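Local atomic coordinates of hypothetical protein (Legionella pneumophila subsp. pneumophila, PDB entry 4KH9), a protein that is of unknown function but belongs to the three-domain DUF4785 family and binds calcium ions. Residues 12-17 with 353-357; 23-29 with 314-320; 267-273 with 284-290; 297-301 with 329-333. Where two conformers were deposited one is given. Residues are numbered along the deposited sequence.

How the contacts relate
From the N terminus, the chain first runs along the C-terminal domain. Residues 12-17 open contact 1 and residues 23-29 open contact 2. The polypeptide then builds the N-terminal and central domains before returning at 267-273. Contact 3 closes at once as a hairpin, nested inside the loops of contacts 1 and 2. Contact 4 opens at 297-301. Contact 2 closes at 314-320, so it crosses contact 4, which closes at 329-333; contact 1 closes last, enclosing all the others and joining the N-terminal loop to the turn between strands 345-353 and 358-368. Contact 3 belongs to one sheet of the C-terminal sandwich and contact 2 to the other; contact 4 joins the two sheets.

Contact 1. Residues 12-17 with 353-357; sequences YECENC and DYGQL
A Cys-x-x-Cys loop near the N terminus packs against the tight turn that links strands 345-353 and 358-368. Cys14 and Cys17 form a disulfide in a structure of this protein; here Cys14 SG and Cys17 SG lie 2.6 Å apart, longer than a normal S-S bond. The turn has Tyr354 and Gly355 in helical conformation and Leu357 left-handed, with Asp353 O accepting from Gln356 N (3.1 Å) and Leu357 N (2.7 Å). Asp353, chi1 t, also makes an Asx turn, OD1 receiving Gly355 N at 2.8 Å. Its other oxygen, OD2, takes Tyr12 OH at 2.6 Å and Gln356 NE2 at 3.0 Å, besides the hydroxyl of Ser267, so one carboxylate gathers several donors. Tyr12 (chi1 p) delivers its hydroxyl while Gln356 CD covers one face of its ring; Gln356 OE1 is held by the backbone of Ile265. Cys17 and Gly355 face each other, CA to CA 5.2 Å, with Cys17 SG 3.9 Å from Gly355 CA: a beta carbon on Gly355 would collide with that sulfur and with Tyr12 OH. Asn16 ND2 adds a weak bond to Gly355 O (3.4 Å). This is a Cys-x-x-Cys loop packed on a beta turn containing an Asx turn.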
# COMPACT_ATOMS: atom_id res chain seq x y z
N TYR A 12 12.14 14.18 13.12
CA TYR A 12 11.16 13.22 13.61
C TYR A 12 11.71 12.59 14.90
O TYR A 12 12.92 12.58 15.14
CB TYR A 12 10.79 12.16 12.56
CG TYR A 12 11.87 11.16 12.22
CD1 TYR A 12 12.88 11.47 11.32
CD2 TYR A 12 11.84 9.86 12.73
CE1 TYR A 12 13.87 10.55 10.99
CE2 TYR A 12 12.80 8.92 12.38
CZ TYR A 12 13.82 9.27 11.50
OH TYR A 12 14.80 8.36 11.16
N GLU A 13 10.79 12.13 15.77
CA GLU A 13 11.12 11.46 17.02
C GLU A 13 11.32 10.00 16.69
O GLU A 13 10.39 9.34 16.24
CB GLU A 13 10.04 11.68 18.11
CG GLU A 13 9.86 13.13 18.54
CD GLU A 13 8.87 13.38 19.67
OE1 GLU A 13 8.80 12.55 20.60
OE2 GLU A 13 8.21 14.44 19.65
N CYS A 14 12.56 9.53 16.83
CA CYS A 14 12.93 8.16 16.48
C CYS A 14 13.26 7.37 17.72
O CYS A 14 14.10 7.79 18.51
CB CYS A 14 14.09 8.17 15.51
SG CYS A 14 14.33 6.59 14.66
N GLU A 15 12.60 6.21 17.87
CA GLU A 15 12.78 5.31 19.02
C GLU A 15 13.87 4.27 18.76
O GLU A 15 14.59 3.91 19.69
CB GLU A 15 11.46 4.59 19.38
CG GLU A 15 10.79 3.81 18.25
CD GLU A 15 9.51 3.07 18.57
OE1 GLU A 15 8.91 3.32 19.64
OE2 GLU A 15 9.08 2.27 17.71
N ASN A 16 14.00 3.80 17.50
CA ASN A 16 14.95 2.75 17.15
C ASN A 16 16.31 3.26 16.65
O ASN A 16 17.20 2.43 16.45
CB ASN A 16 14.33 1.85 16.08
CG ASN A 16 14.06 2.54 14.76
OD1 ASN A 16 13.29 3.51 14.68
ND2 ASN A 16 14.65 2.02 13.70
N CYS A 17 16.48 4.59 16.44
CA CYS A 17 17.73 5.16 15.90
C CYS A 17 18.94 4.86 16.80
O CYS A 17 19.98 4.54 16.25
CB CYS A 17 17.60 6.65 15.63
SG CYS A 17 16.85 7.04 14.02
N ASP A 353 17.60 6.71 4.97
CA ASP A 353 17.56 6.84 6.43
C ASP A 353 17.24 5.46 6.95
O ASP A 353 16.11 5.02 6.79
CB ASP A 353 16.53 7.90 6.87
CG ASP A 353 16.36 8.09 8.37
OD1 ASP A 353 16.94 7.29 9.15
OD2 ASP A 353 15.68 9.05 8.77
N TYR A 354 18.20 4.79 7.62
CA TYR A 354 17.96 3.44 8.14
C TYR A 354 17.03 3.44 9.34
O TYR A 354 16.48 2.38 9.66
CB TYR A 354 19.27 2.75 8.50
CG TYR A 354 20.02 2.29 7.27
CD1 TYR A 354 19.61 1.17 6.56
CD2 TYR A 354 21.18 2.93 6.87
CE1 TYR A 354 20.33 0.71 5.46
CE2 TYR A 354 21.92 2.48 5.78
CZ TYR A 354 21.48 1.38 5.06
OH TYR A 354 22.18 0.93 3.97
N GLY A 355 16.81 4.61 9.96
CA GLY A 355 15.85 4.74 11.05
C GLY A 355 14.43 4.60 10.52
O GLY A 355 13.55 4.11 11.22
N GLN A 356 14.22 4.99 9.25
CA GLN A 356 12.93 4.93 8.57
C GLN A 356 12.86 3.77 7.60
O GLN A 356 11.76 3.34 7.26
CB GLN A 356 12.68 6.23 7.80
CG GLN A 356 12.32 7.42 8.69
CD GLN A 356 11.96 8.60 7.84
OE1 GLN A 356 10.87 8.67 7.28
NE2 GLN A 356 12.90 9.51 7.65
N LEU A 357 14.03 3.31 7.12
CA LEU A 357 14.18 2.31 6.08
C LEU A 357 13.48 2.84 4.82
O LEU A 357 12.74 2.13 4.14
CB LEU A 357 13.69 0.90 6.52
CG LEU A 357 14.55 0.19 7.56
CD1 LEU A 357 13.80 -0.96 8.19
CD2 LEU A 357 15.85 -0.32 6.93

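Contact 2. Residues 23-29 with 314-320; sequences ENLHDKW and QTSQRAQ
Six backbone hydrogen bonds join strand 25-29 to strand 314-320, antiparallel at 168° with axes 4.6 Å apart. They come in reciprocal pairs: Leu25 N to Ala319 O and Ala319 N to Leu25 O (both 2.8 Å), Asp27 N to Gln317 O (2.8 Å) and Gln317 N to Asp27 O (2.7 Å), Trp29 N to Thr315 O and Thr315 N to Trp29 O (both 2.9 Å). His26-Arg318 and Lys28-Ser316 are the non-hydrogen-bonded pairs between. Arg318 curls back, chi2 and chi3 both p, so that NH1 reaches Asn24 OD1 at 2.7 Å and the guanidinium lays one face over His26 CB; its NE goes to Gln330 O. On this face His26 NE2 bonds to Thr332 N, and Lys28 makes a salt bridge with Asp334. On the other face, a water joins Asp27 OD2 (2.7 Å) to Gln317 O (3.1 Å). Trp29, chi1 p, folds its indole over its partner: Thr315 CB sits 3.6 Å from the centroid of the Trp29 five-membered ring, a CH-pi contact. Asp27 is a calcium ligand in a structure of this protein. This is antiparallel edge-strand addition: an N-terminal strand completes a sheet of the C-terminal, E-set-like domain.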
# COMPACT_ATOMS: atom_id res chain seq x y z
N GLU A 23 29.06 2.59 12.69
CA GLU A 23 30.20 2.27 11.84
C GLU A 23 30.17 3.06 10.55
O GLU A 23 29.15 3.11 9.87
CB GLU A 23 30.25 0.77 11.54
CG GLU A 23 31.64 0.29 11.16
CD GLU A 23 31.81 -1.21 11.04
OE1 GLU A 23 30.81 -1.89 10.72
OE2 GLU A 23 32.96 -1.68 11.17
N ASN A 24 31.31 3.67 10.22
CA ASN A 24 31.47 4.39 8.96
C ASN A 24 31.91 3.36 7.94
O ASN A 24 33.02 2.84 8.04
CB ASN A 24 32.46 5.57 9.12
CG ASN A 24 32.54 6.48 7.91
OD1 ASN A 24 32.48 6.04 6.77
ND2 ASN A 24 32.75 7.75 8.15
N LEU A 25 31.02 2.99 7.00
CA LEU A 25 31.31 1.95 6.02
C LEU A 25 31.14 2.41 4.60
O LEU A 25 30.17 3.09 4.26
CB LEU A 25 30.41 0.72 6.24
CG LEU A 25 30.58 -0.00 7.55
CD1 LEU A 25 29.32 -0.78 7.91
CD2 LEU A 25 31.85 -0.87 7.57
N HIS A 26 32.05 1.97 3.76
CA HIS A 26 32.01 2.22 2.33
C HIS A 26 31.98 0.89 1.60
O HIS A 26 32.80 0.02 1.87
CB HIS A 26 33.17 3.09 1.88
CG HIS A 26 33.03 3.53 0.46
ND1 HIS A 26 33.39 2.71 -0.60
CD2 HIS A 26 32.52 4.69 -0.03
CE1 HIS A 26 33.13 3.40 -1.69
NE2 HIS A 26 32.61 4.60 -1.40
N ASP A 27 31.02 0.74 0.71
CA ASP A 27 30.85 -0.43 -0.13
C ASP A 27 30.75 -0.03 -1.56
O ASP A 27 30.40 1.11 -1.87
CB ASP A 27 29.59 -1.23 0.27
CG ASP A 27 29.67 -1.88 1.63
OD1 ASP A 27 30.41 -2.87 1.76
OD2 ASP A 27 28.94 -1.43 2.53
N LYS A 28 31.08 -0.97 -2.42
CA LYS A 28 31.06 -0.91 -3.87
C LYS A 28 30.63 -2.26 -4.39
O LYS A 28 30.95 -3.29 -3.79
CB LYS A 28 32.45 -0.55 -4.44
CG LYS A 28 32.92 0.89 -4.20
CD LYS A 28 34.30 1.22 -4.82
CE LYS A 28 35.46 0.79 -3.96
NZ LYS A 28 36.75 1.34 -4.44
N TRP A 29 29.89 -2.27 -5.49
CA TRP A 29 29.50 -3.52 -6.11
C TRP A 29 29.30 -3.32 -7.59
O TRP A 29 28.94 -2.22 -8.03
CB TRP A 29 28.24 -4.17 -5.47
CG TRP A 29 27.01 -3.32 -5.41
CD1 TRP A 29 26.01 -3.27 -6.34
CD2 TRP A 29 26.57 -2.51 -4.31
NE1 TRP A 29 25.00 -2.44 -5.91
CE2 TRP A 29 25.31 -1.97 -4.66
CE3 TRP A 29 27.14 -2.16 -3.07
CZ2 TRP A 29 24.60 -1.12 -3.79
CZ3 TRP A 29 26.44 -1.32 -2.22
CH2 TRP A 29 25.19 -0.79 -2.59
N GLN A 314 29.56 0.62 -11.89
CA GLN A 314 29.66 0.27 -10.47
C GLN A 314 28.73 1.11 -9.60
O GLN A 314 28.44 2.27 -9.92
CB GLN A 314 31.12 0.52 -10.02
CG GLN A 314 31.52 -0.10 -8.69
CD GLN A 314 32.96 0.15 -8.34
OE1 GLN A 314 33.52 1.24 -8.51
NE2 GLN A 314 33.59 -0.88 -7.80
N THR A 315 28.30 0.54 -8.48
CA THR A 315 27.53 1.23 -7.46
C THR A 315 28.43 1.42 -6.25
O THR A 315 29.20 0.52 -5.92
CB THR A 315 26.22 0.48 -7.11
OG1 THR A 315 25.48 0.26 -8.30
CG2 THR A 315 25.33 1.25 -6.13
N SER A 316 28.32 2.59 -5.59
CA SER A 316 29.08 2.93 -4.39
C SER A 316 28.12 3.36 -3.30
O SER A 316 27.11 3.99 -3.60
CB SER A 316 30.08 4.05 -4.68
OG SER A 316 30.68 4.55 -3.50
N GLN A 317 28.42 3.00 -2.06
CA GLN A 317 27.57 3.33 -0.94
C GLN A 317 28.39 3.71 0.29
O GLN A 317 29.19 2.92 0.77
CB GLN A 317 26.62 2.17 -0.62
CG GLN A 317 25.65 2.50 0.49
CD GLN A 317 24.63 1.42 0.68
OE1 GLN A 317 23.56 1.46 0.07
NE2 GLN A 317 24.94 0.44 1.51
N ARG A 318 28.11 4.91 0.84
CA ARG A 318 28.71 5.41 2.07
C ARG A 318 27.65 5.45 3.15
O ARG A 318 26.69 6.20 3.03
CB ARG A 318 29.32 6.82 1.85
CG ARG A 318 29.81 7.55 3.13
CD ARG A 318 31.07 6.96 3.77
NE ARG A 318 32.22 7.03 2.87
CZ ARG A 318 33.45 6.60 3.14
NH1 ARG A 318 33.72 6.08 4.33
NH2 ARG A 318 34.41 6.69 2.24
N ALA A 319 27.80 4.64 4.19
CA ALA A 319 26.86 4.57 5.32
C ALA A 319 27.56 4.99 6.61
O ALA A 319 28.64 4.49 6.91
CB ALA A 319 26.27 3.17 5.45
N GLN A 320 27.00 5.96 7.32
CA GLN A 320 27.56 6.45 8.58
C GLN A 320 26.48 7.02 9.48
O GLN A 320 25.35 7.23 9.04
CB GLN A 320 28.68 7.49 8.35
CG GLN A 320 28.36 8.68 7.47
CD GLN A 320 29.65 9.40 7.16
OE1 GLN A 320 30.28 9.18 6.11
NE2 GLN A 320 30.08 10.26 8.06
O HOH W 1 27.90 1.01 2.79
O HOH W 2 22.65 -1.44 -7.20

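Contact 3. Residues 267-273 with 284-290; sequences SASLMNV and VVTVDVA
Two antiparallel hairpin strands, 148° between their directions and axes 4.6 Å apart, present an aliphatic side and a largely polar one. Ala268-Val289, Leu270-Val287 and Val273-Val285 are the non-hydrogen-bonded pairs, and on their side small and branched residues interdigitate. Ala268 CB, a short knob, lies 4.2 Å from Val287 CG1 and 4.1 Å from Val289 CG2. Leu270 (chi1 m, chi2 t) pushes its CD2 between Val285 CG1 (3.8 Å) and Val287 CG2 (3.7 Å), and Val273 CG2 meets Val285 CG2 at 3.8 Å. The ladder is Ser267 O to Ala290 N, Ser269 N to Asp288 O, Asp288 N to Ser269 O, Met271 N to Thr286 O and Thr286 N to Asn272 O, all 2.9 Å. Between Leu270 and Val273 the register slips by one: Met271 (phi/psi -117/-52°) and Asn272 both stand opposite Thr286, a beta bulge that leaves the buried Asn272 N without a partner. Met271, a selenomethionine, bends (chi3 p) to rest its SE 3.9 Å from both Thr286 CG2 and Asp288 CB on the polar side. Strand 2-3 pairs with the bulged strand and strand 325-333 with 281-289, while leucines of strand 345-353 in the opposing sheet meet the aliphatic side.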
# COMPACT_ATOMS: atom_id res chain seq x y z
N SER A 267 14.24 13.73 6.59
CA SER A 267 15.15 13.82 7.76
C SER A 267 16.54 14.34 7.40
O SER A 267 17.29 14.73 8.29
CB SER A 267 15.27 12.46 8.41
OG SER A 267 15.49 11.44 7.45
N ALA A 268 16.89 14.30 6.10
CA ALA A 268 18.19 14.78 5.60
C ALA A 268 18.10 15.04 4.11
O ALA A 268 17.29 14.42 3.41
CB ALA A 268 19.29 13.77 5.90
N SER A 269 18.91 15.99 3.63
CA SER A 269 18.93 16.36 2.22
C SER A 269 20.34 16.54 1.70
O SER A 269 21.21 16.98 2.43
CB SER A 269 18.14 17.65 2.00
OG SER A 269 16.77 17.46 2.30
N LEU A 270 20.54 16.20 0.42
CA LEU A 270 21.80 16.43 -0.30
C LEU A 270 21.76 17.85 -0.88
O LEU A 270 20.71 18.26 -1.40
CB LEU A 270 22.02 15.39 -1.41
CG LEU A 270 22.00 13.91 -1.01
CD1 LEU A 270 22.10 13.04 -2.24
CD2 LEU A 270 23.12 13.57 -0.02
N MSE A 271 22.88 18.59 -0.81
CA MSE A 271 22.89 19.98 -1.29
C MSE A 271 23.84 20.23 -2.47
O MSE A 271 23.42 20.83 -3.46
CB MSE A 271 23.26 20.93 -0.15
CG MSE A 271 22.27 20.90 1.01
SE MSE A 271 22.92 21.86 2.56
CE MSE A 271 22.96 23.72 1.78
N ASN A 272 25.10 19.84 -2.36
CA ASN A 272 26.12 20.09 -3.39
C ASN A 272 26.96 18.86 -3.62
O ASN A 272 27.31 18.21 -2.64
CB ASN A 272 27.04 21.26 -2.97
CG ASN A 272 26.37 22.60 -2.74
OD1 ASN A 272 26.26 23.43 -3.66
ND2 ASN A 272 25.98 22.86 -1.49
N VAL A 273 27.31 18.55 -4.87
CA VAL A 273 28.16 17.40 -5.17
C VAL A 273 29.32 17.91 -6.05
O VAL A 273 29.13 18.72 -6.95
CB VAL A 273 27.39 16.19 -5.78
CG1 VAL A 273 26.58 16.55 -7.01
CG2 VAL A 273 28.32 15.01 -6.06
N VAL A 284 32.47 14.17 -3.20
CA VAL A 284 32.06 14.67 -1.89
C VAL A 284 30.69 15.34 -2.03
O VAL A 284 30.47 16.12 -2.96
CB VAL A 284 33.10 15.59 -1.18
CG1 VAL A 284 34.27 14.79 -0.62
CG2 VAL A 284 33.59 16.72 -2.08
N VAL A 285 29.77 15.03 -1.13
CA VAL A 285 28.42 15.60 -1.15
C VAL A 285 28.14 16.24 0.19
O VAL A 285 28.36 15.61 1.22
CB VAL A 285 27.31 14.56 -1.50
CG1 VAL A 285 25.99 15.24 -1.87
CG2 VAL A 285 27.73 13.63 -2.61
N THR A 286 27.58 17.46 0.19
CA THR A 286 27.15 18.14 1.42
C THR A 286 25.75 17.59 1.77
O THR A 286 24.92 17.37 0.89
CB THR A 286 27.20 19.67 1.25
OG1 THR A 286 28.56 20.08 1.10
CG2 THR A 286 26.58 20.42 2.41
N VAL A 287 25.51 17.35 3.07
CA VAL A 287 24.25 16.81 3.58
C VAL A 287 23.78 17.66 4.77
O VAL A 287 24.56 17.95 5.66
CB VAL A 287 24.39 15.30 4.00
CG1 VAL A 287 23.04 14.67 4.35
CG2 VAL A 287 25.12 14.46 2.96
N ASP A 288 22.51 18.05 4.77
CA ASP A 288 21.87 18.76 5.87
C ASP A 288 21.00 17.73 6.63
O ASP A 288 20.15 17.10 6.01
CB ASP A 288 21.06 19.98 5.37
CG ASP A 288 20.49 20.86 6.47
OD1 ASP A 288 21.13 20.96 7.55
OD2 ASP A 288 19.43 21.48 6.25
N VAL A 289 21.30 17.46 7.89
CA VAL A 289 20.62 16.44 8.70
C VAL A 289 19.80 17.13 9.79
O VAL A 289 20.32 18.00 10.48
CB VAL A 289 21.65 15.42 9.31
CG1 VAL A 289 20.98 14.41 10.21
CG2 VAL A 289 22.48 14.72 8.24
N ALA A 290 18.52 16.71 9.95
CA ALA A 290 17.60 17.25 10.95
C ALA A 290 17.51 16.33 12.17
O ALA A 290 17.30 16.82 13.28
CB ALA A 290 16.21 17.43 10.33

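Contact 4. Residues 297-301 with 329-333; sequences LQSVL and LQFTF
Phe333 lays its ring over the side chain of Leu301: Leu301 CB is 3.6 Å from the centroid of the Phe333 ring and 9° off its normal, a CH-pi contact across the interior of the sandwich. Ser299 O lies near the plane of the same ring, 3.8 Å from Phe333 CE1. The two extended segments run in the same sense, with axes 8.5 Å apart and a crossing angle of -31°. No hydrogen bond joins them, because they belong to different sheets and meet through side chains alternating inward. Leu297 and Leu329 face one another at one end (CA to CA 7.7 Å), Leu301 and Phe333 at the other (7.3 Å). Phe331, chi1 p, fills the middle: its CD1 is 3.6 Å from Leu297 CD2 and its CE2 3.4 Å from Ser299 CB. A small serine suits a place so close to a large ring, and its buried hydroxyl is satisfied by Tyr348 O. Leu297 CB also touches Leu329 CD2 at 3.8 Å. Gln298 and Gln330 point away from the interior, where Gln298 bonds to Tyr348 and Gln317. Leu297, Ser299 and Leu301 sit on strand 293-302, between 312-322 and 345-353 in the five-stranded sheet, whereas 325-333 is an outermost strand of the opposing sheet, hydrogen-bonded to 281-289, whose Val285 packs against both Leu297 and Phe331.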
# COMPACT_ATOMS: atom_id res chain seq x y z
N LEU A 297 24.47 7.06 1.69
CA LEU A 297 24.53 7.77 0.43
C LEU A 297 24.90 6.77 -0.64
O LEU A 297 25.99 6.20 -0.58
CB LEU A 297 25.53 8.91 0.52
CG LEU A 297 25.83 9.65 -0.78
CD1 LEU A 297 24.57 10.32 -1.36
CD2 LEU A 297 26.93 10.64 -0.57
N GLN A 298 24.01 6.56 -1.62
CA GLN A 298 24.24 5.61 -2.70
C GLN A 298 24.31 6.33 -4.03
O GLN A 298 23.49 7.21 -4.28
CB GLN A 298 23.11 4.58 -2.73
CG GLN A 298 23.52 3.27 -3.36
CD GLN A 298 22.35 2.33 -3.48
OE1 GLN A 298 21.81 2.13 -4.57
NE2 GLN A 298 21.95 1.73 -2.36
N SER A 299 25.27 5.94 -4.89
CA SER A 299 25.49 6.51 -6.22
C SER A 299 25.91 5.43 -7.21
O SER A 299 26.45 4.41 -6.80
CB SER A 299 26.56 7.59 -6.17
OG SER A 299 26.57 8.35 -7.37
N VAL A 300 25.65 5.66 -8.49
CA VAL A 300 26.01 4.71 -9.56
C VAL A 300 26.83 5.43 -10.64
O VAL A 300 26.45 6.52 -11.08
CB VAL A 300 24.77 3.99 -10.15
CG1 VAL A 300 23.81 4.96 -10.80
CG2 VAL A 300 25.16 2.89 -11.14
N LEU A 301 27.95 4.84 -11.03
CA LEU A 301 28.81 5.36 -12.09
C LEU A 301 28.40 4.73 -13.41
O LEU A 301 28.36 3.50 -13.52
CB LEU A 301 30.30 5.11 -11.79
CG LEU A 301 31.32 5.70 -12.77
CD1 LEU A 301 31.46 7.19 -12.60
CD2 LEU A 301 32.66 5.07 -12.58
N LEU A 329 29.89 14.04 2.92
CA LEU A 329 30.01 12.59 2.73
C LEU A 329 30.83 12.32 1.49
O LEU A 329 30.70 13.03 0.50
CB LEU A 329 28.64 11.91 2.64
CG LEU A 329 28.07 11.35 3.93
CD1 LEU A 329 27.86 12.45 5.00
CD2 LEU A 329 26.75 10.69 3.66
N GLN A 330 31.69 11.32 1.57
CA GLN A 330 32.60 10.97 0.51
C GLN A 330 32.29 9.57 -0.04
O GLN A 330 32.01 8.67 0.72
CB GLN A 330 34.02 11.00 1.10
CG GLN A 330 35.11 11.19 0.08
CD GLN A 330 36.46 11.02 0.70
OE1 GLN A 330 37.12 9.99 0.52
NE2 GLN A 330 36.89 12.00 1.50
N PHE A 331 32.33 9.40 -1.36
CA PHE A 331 32.12 8.10 -1.99
C PHE A 331 33.08 7.99 -3.15
O PHE A 331 33.44 9.01 -3.73
CB PHE A 331 30.66 7.83 -2.39
CG PHE A 331 30.05 8.72 -3.44
CD1 PHE A 331 29.44 9.92 -3.09
CD2 PHE A 331 30.06 8.34 -4.78
CE1 PHE A 331 28.86 10.74 -4.06
CE2 PHE A 331 29.50 9.17 -5.75
CZ PHE A 331 28.88 10.35 -5.39
N THR A 332 33.52 6.76 -3.45
CA THR A 332 34.54 6.46 -4.45
C THR A 332 34.12 5.35 -5.40
O THR A 332 33.43 4.42 -5.00
CB THR A 332 35.83 6.01 -3.70
OG1 THR A 332 36.14 6.90 -2.64
CG2 THR A 332 37.05 5.88 -4.62
N PHE A 333 34.63 5.41 -6.63
CA PHE A 333 34.48 4.37 -7.64
C PHE A 333 35.86 3.85 -8.05
O PHE A 333 36.86 4.57 -7.90
CB PHE A 333 33.70 4.86 -8.87
CG PHE A 333 32.31 5.36 -8.57
CD1 PHE A 333 31.27 4.47 -8.30
CD2 PHE A 333 32.03 6.72 -8.57
CE1 PHE A 333 29.98 4.94 -8.06
CE2 PHE A 333 30.74 7.18 -8.32
CZ PHE A 333 29.73 6.28 -8.04